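Putative cell adhesion protein (Bacteroides fragilis, PDB 4H40) probably serves as a fimbrillin-like subunit or adhesin of a distinct type of bacterial pilus, contributing to cell adhesion. Local coordinates at residues B[196-207]-B[266-277]; B[176-184]-B[290-298]. All coordinates share one frame; numbering follows the deposited sequence.

After the N-terminal part, with strands such as 56-62 and 113-121, the chain reaches 176-184, continues as the strand to residue 190, and turns back as 197-207. Contact 1 closes when 266-277 returns, 58 residues later, to lie antiparallel to 196-207. After the neighbouring strand 278-287, segment 290-298 comes back to 176-184 and closes contact 2 over a span of 105 residues, so the loop of contact 1 sits wholly within that of contact 2. Their centres are about 23 Å apart. Each contact belongs to one layer, and side chains join the layers: Ile206 CG2 lies 4.0 Å from Met184 SE, and Ile267 CD1 lies 3.9 Å from Leu291 CD1.

Contact 1 (B[196-207]-B[266-277]); sequences TLEMLAEGIEIS and SISVLLNLKVNG
The side-chain amide of Asn272 has Glu202 CB over one face, 3.6 Å from Asn272 CG, and Gly203 at its nitrogen edge. This amide fills the break in the antiparallel pairing of 197-207 with 266-275, the two central strands of a four-stranded sheet in the fimbrillin-like beta-sandwich. A type I turn, Leu200 to Gly203, kinks the first strand there. Asn272 O takes the N-H of Leu200 before the turn (3.0 Å from N to O), while Gly203 O after it is gripped twice. Asn272 N reaches Gly203 O at 3.0 Å; Asn272 ND2 reaches Gly203 O at 2.7 Å from the opposite face of the carbonyl plane, with the oxygen close to the amide plane. With CG beside its own backbone N (chi1 -57°), the amide folds back to the acceptor its main chain already uses. Its OD1 also receives a weak bond from Gln281.

Beyond the turn the antiparallel pairing resumes, ending in a weak bond from Ser268 N to Ser207 O. Ile204 lies alongside Leu271, and its CG2 crosses to Val269 CG1 at 3.9 Å. On this inner face Ile206 and Val269 pack on Phe186, Leu271 on Val188, and Ile204 on Ala253. Glu205 occupies the outer face beside Leu270, its carboxylate in a salt bridge with Arg239. At the far end a second amide, of Asn276, takes Thr196 N and His195 N on OD1 and gives ND2 to Gly193 O. Nearby, one water donates to Lys274 O (2.7 Å) and to Glu198 OE1, and accepts from Thr196 OG1 and Gly277 N.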
loop_
_atom_site.group_PDB
_atom_site.type_symbol
_atom_site.label_atom_id
_atom_site.label_comp_id
_atom_site.label_asym_id
_atom_site.label_seq_id
_atom_site.Cartn_x
_atom_site.Cartn_y
_atom_site.Cartn_z
ATOM N N THR B 196 -8.932 23.584 9.714
ATOM C CA THR B 196 -8.712 24.164 8.392
ATOM C C THR B 196 -7.636 23.361 7.688
ATOM O O THR B 196 -6.610 23.029 8.280
ATOM C CB THR B 196 -8.350 25.665 8.445
ATOM O OG1 THR B 196 -7.060 25.815 9.031
ATOM C CG2 THR B 196 -9.374 26.502 9.175
ATOM N N LEU B 197 -7.879 23.073 6.411
ATOM C CA LEU B 197 -7.012 22.294 5.559
ATOM C C LEU B 197 -7.068 22.906 4.171
ATOM O O LEU B 197 -8.104 22.863 3.510
ATOM C CB LEU B 197 -7.495 20.828 5.593
ATOM C CG LEU B 197 -6.999 19.824 4.557
ATOM C CD1 LEU B 197 -5.533 19.494 4.756
ATOM C CD2 LEU B 197 -7.867 18.568 4.579
ATOM N N GLU B 198 -5.955 23.497 3.746
ATOM C CA GLU B 198 -5.806 24.147 2.446
ATOM C C GLU B 198 -4.560 23.636 1.753
ATOM O O GLU B 198 -3.718 23.011 2.396
ATOM C CB GLU B 198 -5.692 25.677 2.615
ATOM C CG GLU B 198 -6.910 26.388 3.181
ATOM C CD GLU B 198 -6.563 27.758 3.737
ATOM O OE1 GLU B 198 -6.053 27.828 4.881
ATOM O OE2 GLU B 198 -6.741 28.756 3.001
HETATM N N MSE B 199 -4.431 23.929 0.450
HETATM C CA MSE B 199 -3.253 23.622 -0.371
HETATM C C MSE B 199 -2.256 24.748 -0.251
HETATM O O MSE B 199 -2.647 25.908 -0.364
HETATM C CB MSE B 199 -3.637 23.502 -1.874
HETATM C CG MSE B 199 -4.499 22.298 -2.218
HETATM SE SE MSE B 199 -3.488 20.673 -2.637
HETATM C CE MSE B 199 -2.970 21.104 -4.400
ATOM N N LEU B 200 -0.969 24.443 -0.106
ATOM C CA LEU B 200 0.019 25.503 -0.171
ATOM C C LEU B 200 0.282 25.797 -1.671
ATOM O O LEU B 200 -0.098 24.979 -2.528
ATOM C CB LEU B 200 1.302 25.098 0.562
ATOM C CG LEU B 200 1.246 25.021 2.073
ATOM C CD1 LEU B 200 2.516 24.444 2.613
ATOM C CD2 LEU B 200 0.935 26.374 2.692
ATOM N N ALA B 201 0.925 26.941 -2.009
ATOM C CA ALA B 201 1.235 27.235 -3.415
ATOM C C ALA B 201 2.066 26.098 -4.053
ATOM O O ALA B 201 1.940 25.839 -5.252
ATOM C CB ALA B 201 1.977 28.540 -3.513
ATOM N N GLU B 202 2.852 25.387 -3.222
ATOM C CA GLU B 202 3.676 24.250 -3.632
ATOM C C GLU B 202 2.803 23.010 -3.997
ATOM O O GLU B 202 3.277 22.147 -4.729
ATOM C CB GLU B 202 4.697 23.869 -2.535
ATOM C CG GLU B 202 5.742 24.924 -2.194
ATOM C CD GLU B 202 5.327 26.078 -1.285
ATOM O OE1 GLU B 202 4.209 26.038 -0.720
ATOM O OE2 GLU B 202 6.125 27.036 -1.149
ATOM N N GLY B 203 1.568 22.943 -3.471
ATOM C CA GLY B 203 0.611 21.867 -3.707
ATOM C C GLY B 203 1.144 20.456 -3.527
ATOM O O GLY B 203 1.953 20.189 -2.630
ATOM N N ILE B 204 0.704 19.542 -4.398
ATOM C CA ILE B 204 1.125 18.135 -4.381
ATOM C C ILE B 204 2.100 17.887 -5.534
ATOM O O ILE B 204 1.745 18.075 -6.701
ATOM C CB ILE B 204 -0.112 17.190 -4.439
ATOM C CG1 ILE B 204 -0.991 17.375 -3.194
ATOM C CG2 ILE B 204 0.314 15.710 -4.642
ATOM C CD1 ILE B 204 -2.344 16.963 -3.383
ATOM N N GLU B 205 3.331 17.497 -5.195
ATOM C CA GLU B 205 4.369 17.196 -6.170
ATOM C C GLU B 205 4.639 15.677 -6.216
ATOM O O GLU B 205 4.993 15.054 -5.212
ATOM C CB GLU B 205 5.638 17.986 -5.879
ATOM C CG GLU B 205 6.680 17.823 -6.970
ATOM C CD GLU B 205 7.767 18.878 -6.979
ATOM O OE1 GLU B 205 8.331 19.174 -5.898
ATOM O OE2 GLU B 205 8.069 19.394 -8.080
ATOM N N ILE B 206 4.386 15.103 -7.392
ATOM C CA ILE B 206 4.603 13.715 -7.743
ATOM C C ILE B 206 5.971 13.687 -8.468
ATOM O O ILE B 206 6.207 14.487 -9.362
ATOM C CB ILE B 206 3.408 13.197 -8.583
ATOM C CG1 ILE B 206 2.065 13.467 -7.844
ATOM C CG2 ILE B 206 3.569 11.712 -8.952
ATOM C CD1 ILE B 206 0.832 13.121 -8.598
ATOM N N SER B 207 6.889 12.838 -8.004
ATOM C CA SER B 207 8.262 12.722 -8.508
ATOM C C SER B 207 8.617 11.281 -8.833
ATOM O O SER B 207 8.091 10.364 -8.205
ATOM C CB SER B 207 9.245 13.249 -7.462
ATOM O OG SER B 207 9.377 14.662 -7.491
ATOM N N SER B 266 10.800 3.897 -6.907
ATOM C CA SER B 266 9.837 4.602 -6.072
ATOM C C SER B 266 9.305 5.859 -6.755
ATOM O O SER B 266 10.033 6.542 -7.476
ATOM C CB SER B 266 10.447 4.993 -4.732
ATOM O OG SER B 266 10.900 3.842 -4.059
ATOM N N ILE B 267 8.023 6.153 -6.509
ATOM C CA ILE B 267 7.334 7.375 -6.900
ATOM C C ILE B 267 7.060 8.105 -5.578
ATOM O O ILE B 267 6.329 7.559 -4.751
ATOM C CB ILE B 267 6.040 7.112 -7.748
ATOM C CG1 ILE B 267 6.402 6.617 -9.168
ATOM C CG2 ILE B 267 5.163 8.384 -7.828
ATOM C CD1 ILE B 267 5.280 5.926 -9.901
ATOM N N SER B 268 7.696 9.271 -5.341
ATOM C CA SER B 268 7.425 10.058 -4.143
ATOM C C SER B 268 6.303 11.059 -4.445
ATOM O O SER B 268 6.192 11.583 -5.560
ATOM C CB SER B 268 8.666 10.760 -3.614
ATOM O OG SER B 268 8.825 12.080 -4.100
ATOM N N VAL B 269 5.446 11.267 -3.448
ATOM C CA VAL B 269 4.307 12.169 -3.465
ATOM C C VAL B 269 4.468 13.116 -2.259
ATOM O O VAL B 269 4.350 12.677 -1.116
ATOM C CB VAL B 269 2.953 11.406 -3.460
ATOM C CG1 VAL B 269 1.782 12.371 -3.359
ATOM C CG2 VAL B 269 2.800 10.550 -4.705
ATOM N N LEU B 270 4.781 14.402 -2.524
ATOM C CA LEU B 270 4.916 15.399 -1.463
ATOM C C LEU B 270 3.681 16.282 -1.384
ATOM O O LEU B 270 3.405 17.021 -2.316
ATOM C CB LEU B 270 6.136 16.290 -1.680
ATOM C CG LEU B 270 7.485 15.803 -1.281
ATOM C CD1 LEU B 270 8.494 16.876 -1.598
ATOM C CD2 LEU B 270 7.545 15.509 0.190
ATOM N N LEU B 271 2.991 16.253 -0.255
ATOM C CA LEU B 271 1.809 17.063 -0.042
ATOM C C LEU B 271 2.182 18.243 0.815
ATOM O O LEU B 271 2.641 18.056 1.930
ATOM C CB LEU B 271 0.695 16.229 0.615
ATOM C CG LEU B 271 0.237 14.991 -0.162
ATOM C CD1 LEU B 271 1.038 13.758 0.244
ATOM C CD2 LEU B 271 -1.205 14.731 0.043
ATOM N N ASN B 272 2.056 19.459 0.264
ATOM C CA ASN B 272 2.330 20.721 0.945
ATOM C C ASN B 272 0.998 21.319 1.305
ATOM O O ASN B 272 0.262 21.785 0.422
ATOM C CB ASN B 272 3.152 21.637 0.061
ATOM C CG ASN B 272 4.440 21.011 -0.388
ATOM O OD1 ASN B 272 5.420 21.012 0.333
ATOM N ND2 ASN B 272 4.451 20.447 -1.576
ATOM N N LEU B 273 0.623 21.194 2.590
ATOM C CA LEU B 273 -0.691 21.630 3.055
ATOM C C LEU B 273 -0.583 22.603 4.203
ATOM O O LEU B 273 0.400 22.594 4.954
ATOM C CB LEU B 273 -1.533 20.406 3.503
ATOM C CG LEU B 273 -1.624 19.198 2.551
ATOM C CD1 LEU B 273 -2.185 17.974 3.249
ATOM C CD2 LEU B 273 -2.436 19.517 1.313
ATOM N N LYS B 274 -1.616 23.435 4.351
ATOM C CA LYS B 274 -1.745 24.391 5.437
ATOM C C LYS B 274 -2.765 23.818 6.402
ATOM O O LYS B 274 -3.959 23.917 6.157
ATOM C CB LYS B 274 -2.147 25.775 4.902
ATOM C CG LYS B 274 -1.893 26.916 5.864
ATOM C CD LYS B 274 -2.260 28.216 5.193
ATOM C CE LYS B 274 -1.693 29.404 5.922
ATOM N NZ LYS B 274 -2.206 30.673 5.343
ATOM N N VAL B 275 -2.295 23.156 7.449
ATOM C CA VAL B 275 -3.135 22.527 8.474
ATOM C C VAL B 275 -3.263 23.488 9.659
ATOM O O VAL B 275 -2.260 23.910 10.218
ATOM C CB VAL B 275 -2.594 21.135 8.905
ATOM C CG1 VAL B 275 -3.547 20.453 9.874
ATOM C CG2 VAL B 275 -2.349 20.248 7.689
ATOM N N ASN B 276 -4.503 23.858 10.003
ATOM C CA ASN B 276 -4.837 24.785 11.083
ATOM C C ASN B 276 -3.962 26.053 11.054
ATOM O O ASN B 276 -3.524 26.534 12.103
ATOM C CB ASN B 276 -4.757 24.087 12.440
ATOM C CG ASN B 276 -5.774 22.996 12.631
ATOM O OD1 ASN B 276 -6.823 22.961 11.980
ATOM N ND2 ASN B 276 -5.494 22.092 13.556
ATOM N N GLY B 277 -3.737 26.583 9.851
ATOM C CA GLY B 277 -2.961 27.796 9.609
ATOM C C GLY B 277 -1.455 27.640 9.537
ATOM O O GLY B 277 -0.765 28.603 9.203
HETATM O O HOH W 1 -5.085 26.120 7.265
HETATM O O HOH W 2 7.351 20.205 -3.340
#

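Contact 2 (B[176-184]-B[290-298]); sequences PIINQTARM and YLTAGHSYN
Ala182 and Tyr297 pack on the buried, apolar side of the contact: Ala182 CB is 3.9 Å from Tyr297 CE1 and 4.0 Å from Leu291 CB. Leu291 also lays its CD2 over the centre of one face of the Tyr297 ring, and Arg183 O approaches the ring's edge near CD1. Tyr297 CG lies anti to its carbonyl carbon (chi1 -58°), which turns the ring back toward 291 and 292, where its hydroxyl oxygen accepts the N-H of Thr292. That bond ties the ring's outer end to the loop before its strand. Met184, a selenomethionine, continues this apolar face with SE 4.3 Å from Leu291 CD1, and Val257 packs against Ala182, Met184 and Leu291.

The opposite face is looser, more polar and partly open to solvent. Arg183 runs out extended from CG to NE, its CD 3.8 Å from Ser296 OG. Arg183 and Asn298, both partly exposed, meet through a water between NE and OD1, and the guanidinium also donates to Gln185. Ser296 is buried, its hydroxyl bonded to that of Ser26.

Between the two faces Arg183 sets the backbone pairing. Arg183 N bonds to His295 O at 2.9 Å and Arg183 O takes Tyr297 N at 2.7 Å, so one residue bridges 295 and 297 as parallel strands require. Gly294 N bonds to Thr181 O from the third position of a type II turn, where its positive phi suits glycine. Such a parallel pair, 177-190 with 296-305, belongs to one layer of what is consistent with the beta-sandwich of fimbrillin-like, transthyretin-clan proteins.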
loop_
_atom_site.group_PDB
_atom_site.type_symbol
_atom_site.label_atom_id
_atom_site.label_comp_id
_atom_site.label_asym_id
_atom_site.label_seq_id
_atom_site.Cartn_x
_atom_site.Cartn_y
_atom_site.Cartn_z
ATOM N N PRO B 176 -16.583 6.480 -29.797
ATOM C CA PRO B 176 -16.167 7.046 -28.507
ATOM C C PRO B 176 -14.628 7.082 -28.406
ATOM O O PRO B 176 -13.934 6.351 -29.120
ATOM C CB PRO B 176 -16.800 6.111 -27.475
ATOM C CG PRO B 176 -17.051 4.836 -28.191
ATOM C CD PRO B 176 -17.227 5.156 -29.641
ATOM N N ILE B 177 -14.095 7.996 -27.571
ATOM C CA ILE B 177 -12.654 8.139 -27.366
ATOM C C ILE B 177 -12.320 7.709 -25.917
ATOM O O ILE B 177 -13.206 7.519 -25.097
ATOM C CB ILE B 177 -12.136 9.551 -27.773
ATOM C CG1 ILE B 177 -12.856 10.703 -27.015
ATOM C CG2 ILE B 177 -12.203 9.729 -29.304
ATOM C CD1 ILE B 177 -12.475 12.168 -27.475
ATOM N N ILE B 178 -11.064 7.470 -25.631
ATOM C CA ILE B 178 -10.618 6.940 -24.345
ATOM C C ILE B 178 -9.282 7.574 -24.015
ATOM O O ILE B 178 -8.592 8.078 -24.915
ATOM C CB ILE B 178 -10.577 5.375 -24.445
ATOM C CG1 ILE B 178 -10.343 4.672 -23.093
ATOM C CG2 ILE B 178 -9.670 4.865 -25.587
ATOM C CD1 ILE B 178 -10.840 3.277 -23.025
ATOM N N ASN B 179 -8.936 7.583 -22.725
ATOM C CA ASN B 179 -7.724 8.187 -22.160
ATOM C C ASN B 179 -6.441 7.509 -22.589
ATOM O O ASN B 179 -6.320 6.280 -22.535
ATOM C CB ASN B 179 -7.790 8.174 -20.642
ATOM C CG ASN B 179 -8.634 9.273 -20.103
ATOM O OD1 ASN B 179 -8.245 10.449 -20.133
ATOM N ND2 ASN B 179 -9.829 8.910 -19.680
ATOM N N GLN B 180 -5.460 8.344 -22.929
ATOM C CA GLN B 180 -4.136 7.909 -23.357
ATOM C C GLN B 180 -3.154 7.933 -22.221
ATOM O O GLN B 180 -2.100 7.305 -22.320
ATOM C CB GLN B 180 -3.635 8.780 -24.527
ATOM C CG GLN B 180 -4.518 8.681 -25.780
ATOM C CD GLN B 180 -4.823 7.255 -26.170
ATOM O OE1 GLN B 180 -3.954 6.504 -26.616
ATOM N NE2 GLN B 180 -6.044 6.824 -25.926
ATOM N N THR B 181 -3.522 8.599 -21.124
ATOM C CA THR B 181 -2.664 8.721 -19.954
ATOM C C THR B 181 -3.277 8.053 -18.726
ATOM O O THR B 181 -4.466 7.724 -18.698
ATOM C CB THR B 181 -2.357 10.211 -19.620
ATOM O OG1 THR B 181 -3.479 10.797 -19.015
ATOM C CG2 THR B 181 -1.992 11.021 -20.793
ATOM N N ALA B 182 -2.459 7.908 -17.683
ATOM C CA ALA B 182 -2.920 7.435 -16.403
ATOM C C ALA B 182 -3.425 8.649 -15.641
ATOM O O ALA B 182 -3.170 9.793 -16.044
ATOM C CB ALA B 182 -1.770 6.761 -15.661
ATOM N N ARG B 183 -4.135 8.418 -14.548
ATOM C CA ARG B 183 -4.652 9.465 -13.691
ATOM C C ARG B 183 -4.349 9.125 -12.252
ATOM O O ARG B 183 -4.507 7.978 -11.843
ATOM C CB ARG B 183 -6.158 9.620 -13.905
ATOM C CG ARG B 183 -6.777 10.692 -13.025
ATOM C CD ARG B 183 -8.245 10.848 -13.288
ATOM N NE ARG B 183 -8.936 11.292 -12.092
ATOM C CZ ARG B 183 -9.670 12.394 -12.023
ATOM N NH1 ARG B 183 -9.822 13.167 -13.096
ATOM N NH2 ARG B 183 -10.272 12.726 -10.887
HETATM N N MSE B 184 -3.911 10.113 -11.482
HETATM C CA MSE B 184 -3.674 9.966 -10.050
HETATM C C MSE B 184 -4.604 10.930 -9.340
HETATM O O MSE B 184 -4.801 12.055 -9.809
HETATM C CB MSE B 184 -2.213 10.189 -9.662
HETATM C CG MSE B 184 -1.307 9.098 -10.191
HETATM SE SE MSE B 184 0.531 9.143 -9.545
HETATM C CE MSE B 184 0.301 8.040 -7.987
ATOM N N TYR B 290 2.675 0.213 -11.638
ATOM C CA TYR B 290 2.468 0.021 -13.084
ATOM C C TYR B 290 1.264 0.862 -13.512
ATOM O O TYR B 290 0.098 0.425 -13.443
ATOM C CB TYR B 290 2.290 -1.464 -13.467
ATOM C CG TYR B 290 2.749 -1.790 -14.877
ATOM C CD1 TYR B 290 4.100 -1.758 -15.217
ATOM C CD2 TYR B 290 1.834 -2.139 -15.870
ATOM C CE1 TYR B 290 4.529 -2.041 -16.513
ATOM C CE2 TYR B 290 2.253 -2.445 -17.168
ATOM C CZ TYR B 290 3.603 -2.388 -17.490
ATOM O OH TYR B 290 4.037 -2.675 -18.774
ATOM N N LEU B 291 1.557 2.128 -13.850
ATOM C CA LEU B 291 0.559 3.130 -14.236
ATOM C C LEU B 291 0.313 2.992 -15.726
ATOM O O LEU B 291 1.258 3.097 -16.520
ATOM C CB LEU B 291 1.069 4.537 -13.846
ATOM C CG LEU B 291 1.614 4.730 -12.388
ATOM C CD1 LEU B 291 2.170 6.150 -12.164
ATOM C CD2 LEU B 291 0.556 4.455 -11.355
ATOM N N THR B 292 -0.916 2.622 -16.104
ATOM C CA THR B 292 -1.254 2.431 -17.520
ATOM C C THR B 292 -2.380 3.399 -17.960
ATOM O O THR B 292 -3.099 3.956 -17.124
ATOM C CB THR B 292 -1.609 0.962 -17.810
ATOM O OG1 THR B 292 -2.676 0.532 -16.966
ATOM C CG2 THR B 292 -0.460 0.041 -17.583
ATOM N N ALA B 293 -2.512 3.580 -19.295
ATOM C CA ALA B 293 -3.477 4.435 -19.972
ATOM C C ALA B 293 -4.885 4.035 -19.645
ATOM O O ALA B 293 -5.205 2.860 -19.732
ATOM C CB ALA B 293 -3.267 4.349 -21.472
ATOM N N GLY B 294 -5.720 5.014 -19.308
ATOM C CA GLY B 294 -7.136 4.807 -19.029
ATOM C C GLY B 294 -7.467 4.382 -17.615
ATOM O O GLY B 294 -8.632 4.124 -17.331
ATOM N N HIS B 295 -6.456 4.337 -16.706
ATOM C CA HIS B 295 -6.674 3.927 -15.312
ATOM C C HIS B 295 -6.432 5.033 -14.308
ATOM O O HIS B 295 -5.637 5.941 -14.558
ATOM C CB HIS B 295 -5.806 2.735 -14.949
ATOM C CG HIS B 295 -6.188 1.501 -15.699
ATOM N ND1 HIS B 295 -5.318 0.908 -16.577
ATOM C CD2 HIS B 295 -7.353 0.807 -15.697
ATOM C CE1 HIS B 295 -5.962 -0.138 -17.065
ATOM N NE2 HIS B 295 -7.194 -0.228 -16.580
ATOM N N SER B 296 -7.147 4.951 -13.167
ATOM C CA SER B 296 -7.074 5.884 -12.042
ATOM C C SER B 296 -6.391 5.228 -10.877
ATOM O O SER B 296 -6.713 4.097 -10.526
ATOM C CB SER B 296 -8.459 6.346 -11.614
ATOM O OG SER B 296 -9.061 7.220 -12.549
ATOM N N TYR B 297 -5.457 5.942 -10.272
ATOM C CA TYR B 297 -4.707 5.478 -9.122
ATOM C C TYR B 297 -5.091 6.447 -8.025
ATOM O O TYR B 297 -4.580 7.566 -7.964
ATOM C CB TYR B 297 -3.188 5.393 -9.466
ATOM C CG TYR B 297 -2.956 4.462 -10.641
ATOM C CD1 TYR B 297 -3.055 4.926 -11.954
ATOM C CD2 TYR B 297 -2.789 3.096 -10.447
ATOM C CE1 TYR B 297 -2.963 4.062 -13.038
ATOM C CE2 TYR B 297 -2.669 2.225 -11.527
ATOM C CZ TYR B 297 -2.803 2.707 -12.821
ATOM O OH TYR B 297 -2.677 1.845 -13.887
ATOM N N ASN B 298 -6.178 6.089 -7.324
ATOM C CA ASN B 298 -6.832 6.850 -6.258
ATOM C C ASN B 298 -6.279 6.546 -4.888
ATOM O O ASN B 298 -6.113 5.403 -4.542
ATOM C CB ASN B 298 -8.311 6.525 -6.256
ATOM C CG ASN B 298 -8.916 6.683 -7.609
ATOM O OD1 ASN B 298 -8.583 7.622 -8.338
ATOM N ND2 ASN B 298 -9.787 5.751 -7.988
HETATM O O HOH W 3 -9.608 9.297 -10.021
#